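Local coordinates for protein glucoamylase (Thermoanaerobacterium thermosaccharolyticum, PDB 1LF6) that hydrolyses terminal 1,4-linked alpha-D-glucose residues from the non-reducing ends of glucan chains, probably releasing beta-D-glucose, at residues E435-I440 and W573-H578. Numbering follows the deposited sequence.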
ATOM      1  N   GLU A 435      -7.861  -0.394  19.807  1.00 16.55           N
ATOM      2  CA  GLU A 435      -6.411  -0.454  19.772  1.00 15.94           C
ATOM      3  C   GLU A 435      -5.982  -0.375  18.313  1.00 15.66           C
ATOM      4  O   GLU A 435      -6.829  -0.193  17.435  1.00 14.55           O
ATOM      5  CB  GLU A 435      -5.909  -1.732  20.452  1.00 15.39           C
ATOM      6  CG  GLU A 435      -6.805  -2.957  20.271  1.00 14.73           C
ATOM      7  CD  GLU A 435      -7.011  -3.335  18.809  1.00 14.28           C
ATOM      8  OE1 GLU A 435      -8.052  -2.969  18.229  1.00 13.84           O
ATOM      9  OE2 GLU A 435      -6.125  -3.997  18.240  1.00 13.89           O
ATOM     10  N   ARG A 436      -4.691  -0.523  18.036  1.00 14.57           N
ATOM     11  CA  ARG A 436      -4.222  -0.351  16.661  1.00 14.02           C
ATOM     12  C   ARG A 436      -4.751  -1.276  15.558  1.00 15.61           C
ATOM     13  O   ARG A 436      -4.613  -0.961  14.381  1.00 15.88           O
ATOM     14  CB  ARG A 436      -2.691  -0.304  16.632  1.00 12.17           C
ATOM     15  CG  ARG A 436      -1.965  -1.595  16.895  1.00 15.66           C
ATOM     16  CD  ARG A 436      -0.462  -1.340  16.824  1.00 14.97           C
ATOM     17  NE  ARG A 436       0.341  -2.557  16.882  1.00 13.19           N
ATOM     18  CZ  ARG A 436       1.646  -2.596  16.630  1.00 15.12           C
ATOM     19  NH1 ARG A 436       2.308  -3.744  16.697  1.00 13.04           N
ATOM     20  NH2 ARG A 436       2.291  -1.483  16.308  1.00 11.95           N
ATOM     21  N   TRP A 437      -5.355  -2.406  15.912  1.00 14.83           N
ATOM     22  CA  TRP A 437      -5.895  -3.279  14.882  1.00 14.40           C
ATOM     23  C   TRP A 437      -7.315  -2.809  14.533  1.00 14.28           C
ATOM     24  O   TRP A 437      -7.977  -3.381  13.669  1.00 16.44           O
ATOM     25  CB  TRP A 437      -5.901  -4.735  15.348  1.00 13.10           C
ATOM     26  CG  TRP A 437      -4.521  -5.277  15.676  1.00 15.92           C
ATOM     27  CD1 TRP A 437      -4.197  -6.105  16.713  1.00 15.94           C
ATOM     28  CD2 TRP A 437      -3.290  -5.025  14.969  1.00 14.44           C
ATOM     29  NE1 TRP A 437      -2.847  -6.378  16.703  1.00 16.37           N
ATOM     30  CE2 TRP A 437      -2.268  -5.730  15.644  1.00 16.30           C
ATOM     31  CE3 TRP A 437      -2.956  -4.274  13.834  1.00 13.13           C
ATOM     32  CZ2 TRP A 437      -0.930  -5.705  15.224  1.00 14.94           C
ATOM     33  CZ3 TRP A 437      -1.620  -4.248  13.415  1.00 15.43           C
ATOM     34  CH2 TRP A 437      -0.627  -4.961  14.111  1.00 14.44           C
ATOM     35  N   GLU A 438      -7.761  -1.759  15.224  1.00 14.27           N
ATOM     36  CA  GLU A 438      -9.073  -1.139  15.001  1.00 14.97           C
ATOM     37  C   GLU A 438     -10.265  -2.052  15.269  1.00 15.19           C
ATOM     38  O   GLU A 438     -11.286  -1.956  14.582  1.00 17.28           O
ATOM     39  CB  GLU A 438      -9.154  -0.640  13.562  1.00 13.82           C
ATOM     40  CG  GLU A 438      -7.895   0.061  13.077  1.00 17.02           C
ATOM     41  CD  GLU A 438      -8.084   0.713  11.725  1.00 18.30           C
ATOM     42  OE1 GLU A 438      -8.046  -0.000  10.698  1.00 20.57           O
ATOM     43  OE2 GLU A 438      -8.294   1.942  11.692  1.00 16.30           O
ATOM     44  N   GLU A 439     -10.162  -2.911  16.277  1.00 13.63           N
ATOM     45  CA  GLU A 439     -11.236  -3.865  16.541  1.00 14.86           C
ATOM     46  C   GLU A 439     -11.889  -3.869  17.914  1.00 15.43           C
ATOM     47  O   GLU A 439     -13.068  -4.196  18.042  1.00 19.24           O
ATOM     48  CB  GLU A 439     -10.715  -5.277  16.253  1.00 12.45           C
ATOM     49  CG  GLU A 439      -9.998  -5.389  14.912  1.00 11.91           C
ATOM     50  CD  GLU A 439      -9.311  -6.730  14.718  1.00 11.70           C
ATOM     51  OE1 GLU A 439      -8.753  -7.264  15.701  1.00 13.03           O
ATOM     52  OE2 GLU A 439      -9.308  -7.239  13.579  1.00 12.49           O
ATOM     53  N   ILE A 440     -11.144  -3.507  18.944  1.00 16.35           N
ATOM     54  CA  ILE A 440     -11.702  -3.567  20.285  1.00 14.81           C
ATOM     55  C   ILE A 440     -11.167  -2.465  21.184  1.00 15.67           C
ATOM     56  O   ILE A 440     -10.056  -1.967  20.973  1.00 14.98           O
ATOM     57  CB  ILE A 440     -11.374  -4.938  20.904  1.00 15.85           C
ATOM     58  CG1 ILE A 440     -12.069  -5.104  22.255  1.00 17.22           C
ATOM     59  CG2 ILE A 440      -9.861  -5.099  21.019  1.00 14.80           C
ATOM     60  CD1 ILE A 440     -11.931  -6.513  22.812  1.00 21.10           C
ATOM     61  N   TRP A 573       5.142 -13.510  13.300  1.00 14.53           N
ATOM     62  CA  TRP A 573       4.118 -13.683  14.317  1.00 15.78           C
ATOM     63  C   TRP A 573       2.730 -13.283  13.828  1.00 15.83           C
ATOM     64  O   TRP A 573       2.606 -12.502  12.884  1.00 15.25           O
ATOM     65  CB  TRP A 573       4.450 -12.815  15.536  1.00 13.94           C
ATOM     66  CG  TRP A 573       5.647 -13.252  16.311  1.00 13.84           C
ATOM     67  CD1 TRP A 573       5.646 -13.879  17.520  1.00 15.16           C
ATOM     68  CD2 TRP A 573       7.027 -13.137  15.920  1.00 14.89           C
ATOM     69  NE1 TRP A 573       6.931 -14.167  17.911  1.00 15.19           N
ATOM     70  CE2 TRP A 573       7.799 -13.725  16.947  1.00 12.71           C
ATOM     71  CE3 TRP A 573       7.684 -12.599  14.800  1.00 15.12           C
ATOM     72  CZ2 TRP A 573       9.197 -13.792  16.892  1.00 10.91           C
ATOM     73  CZ3 TRP A 573       9.074 -12.666  14.743  1.00 12.49           C
ATOM     74  CH2 TRP A 573       9.814 -13.258  15.787  1.00 14.13           C
ATOM     75  N   TYR A 574       1.693 -13.830  14.467  1.00 16.45           N
ATOM     76  CA  TYR A 574       0.303 -13.461  14.165  1.00 15.04           C
ATOM     77  C   TYR A 574       0.093 -12.203  15.008  1.00 13.85           C
ATOM     78  O   TYR A 574       0.852 -11.959  15.949  1.00 14.39           O
ATOM     79  CB  TYR A 574      -0.684 -14.518  14.671  1.00 15.57           C
ATOM     80  CG  TYR A 574      -0.632 -15.856  13.976  1.00 15.99           C
ATOM     81  CD1 TYR A 574      -1.284 -16.058  12.765  1.00 15.97           C
ATOM     82  CD2 TYR A 574       0.060 -16.931  14.543  1.00 16.33           C
ATOM     83  CE1 TYR A 574      -1.258 -17.296  12.132  1.00 18.30           C
ATOM     84  CE2 TYR A 574       0.095 -18.175  13.918  1.00 16.00           C
ATOM     85  CZ  TYR A 574      -0.566 -18.350  12.714  1.00 18.73           C
ATOM     86  OH  TYR A 574      -0.547 -19.580  12.097  1.00 20.47           O
ATOM     87  N   ARG A 575      -0.937 -11.426  14.695  1.00 13.42           N
ATOM     88  CA  ARG A 575      -1.239 -10.210  15.456  1.00 14.77           C
ATOM     89  C   ARG A 575      -1.709 -10.567  16.869  1.00 14.18           C
ATOM     90  O   ARG A 575      -1.483  -9.814  17.812  1.00 13.64           O
ATOM     91  CB  ARG A 575      -2.344  -9.410  14.769  1.00 15.09           C
ATOM     92  CG  ARG A 575      -2.110  -9.132  13.302  1.00 17.89           C
ATOM     93  CD  ARG A 575      -3.456  -8.913  12.612  1.00 18.72           C
ATOM     94  NE  ARG A 575      -3.917  -7.545  12.650  1.00 22.17           N
ATOM     95  CZ  ARG A 575      -5.185  -7.178  12.487  1.00 19.73           C
ATOM     96  NH1 ARG A 575      -5.511  -5.894  12.527  1.00 20.04           N
ATOM     97  NH2 ARG A 575      -6.131  -8.087  12.319  1.00 18.92           N
ATOM     98  N   TYR A 576      -2.386 -11.708  16.994  1.00 13.59           N
ATOM     99  CA  TYR A 576      -2.899 -12.203  18.281  1.00 13.01           C
ATOM    100  C   TYR A 576      -3.599 -13.535  18.038  1.00 13.59           C
ATOM    101  O   TYR A 576      -3.951 -13.846  16.901  1.00 11.04           O
ATOM    102  CB  TYR A 576      -3.880 -11.197  18.904  1.00 14.15           C
ATOM    103  CG  TYR A 576      -5.046 -10.822  18.012  1.00 13.91           C
ATOM    104  CD1 TYR A 576      -6.178 -11.640  17.919  1.00 13.38           C
ATOM    105  CD2 TYR A 576      -5.012  -9.658  17.243  1.00 11.96           C
ATOM    106  CE1 TYR A 576      -7.240 -11.310  17.082  1.00  9.53           C
ATOM    107  CE2 TYR A 576      -6.075  -9.320  16.399  1.00 12.13           C
ATOM    108  CZ  TYR A 576      -7.181 -10.150  16.326  1.00 12.37           C
ATOM    109  OH  TYR A 576      -8.221  -9.823  15.488  1.00 11.95           O
ATOM    110  N   ASN A 577      -3.802 -14.324  19.091  1.00 14.88           N
ATOM    111  CA  ASN A 577      -4.455 -15.622  18.927  1.00 17.65           C
ATOM    112  C   ASN A 577      -5.887 -15.470  18.437  1.00 17.14           C
ATOM    113  O   ASN A 577      -6.609 -14.578  18.881  1.00 16.76           O
ATOM    114  CB  ASN A 577      -4.490 -16.407  20.249  1.00 21.40           C
ATOM    115  CG  ASN A 577      -3.551 -15.857  21.289  1.00 23.53           C
ATOM    116  OD1 ASN A 577      -3.654 -14.696  21.685  1.00 23.12           O
ATOM    117  ND2 ASN A 577      -2.623 -16.696  21.749  1.00 28.18           N
ATOM    118  N   HIS A 578      -6.279 -16.351  17.522  1.00 17.14           N
ATOM    119  CA  HIS A 578      -7.627 -16.381  16.962  1.00 16.68           C
ATOM    120  C   HIS A 578      -7.954 -15.247  16.001  1.00 17.37           C
ATOM    121  O   HIS A 578      -9.121 -14.981  15.714  1.00 16.99           O
ATOM    122  CB  HIS A 578      -8.654 -16.428  18.096  1.00 18.80           C
ATOM    123  CG  HIS A 578      -8.385 -17.509  19.095  1.00 19.99           C
ATOM    124  ND1 HIS A 578      -8.381 -18.845  18.759  1.00 17.25           N
ATOM    125  CD2 HIS A 578      -8.064 -17.452  20.410  1.00 18.19           C
ATOM    126  CE1 HIS A 578      -8.069 -19.565  19.823  1.00 20.16           C
ATOM    127  NE2 HIS A 578      -7.872 -18.744  20.838  1.00 21.02           N
TER
HETATM  128  O   HOH W   1      -7.674  -5.048  11.450  1.00 17.50           O
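Arg575 lies over one face of the Trp437 indole in an off-centre cation-pi contact. Its CZ sits 4.2 Å from the centroid of the five-membered ring of Trp437, and the two planes are inclined at 60°. A bend at chi3 (88°) brings NE over the ring, offset toward the rim. Arg436 CG covers the opposite face. Tyr576 adds an apolar contact, its CD2 lying 3.7 Å from Trp437 CD1.

The charged contacts centre on Glu439. Its OE2 forms a long salt bridge of 3.5 Å with Arg575 NH2. Glu439 and Tyr576 meet tip to tip, with OE1 2.6 Å from the Tyr576 OH, and Arg504 also pairs with that OE1. A water lies 2.8 Å from Trp437 O and accepts from Arg575 NH1 at 2.6 Å.

Within the loop, Glu435 OE1 accepts from the backbone N of both Glu439 (2.9 Å) and Ile440, and Glu435 OE2 accepts from Trp437 N. These bonds, with a salt bridge from OE2 to Arg504, hold the carboxylate in place. Trp437 NE1 donates to Asp533. An alanine at Trp437 would probably leave the Arg575 guanidinium without its aromatic bed and Asp533 without the indole N-H.

The type I turn from Glu435 to Glu438 carries the probable proton acceptor and proton donor. The contact thus joins two loops at the probable catalytic site of the family 15 (alpha/alpha) barrel.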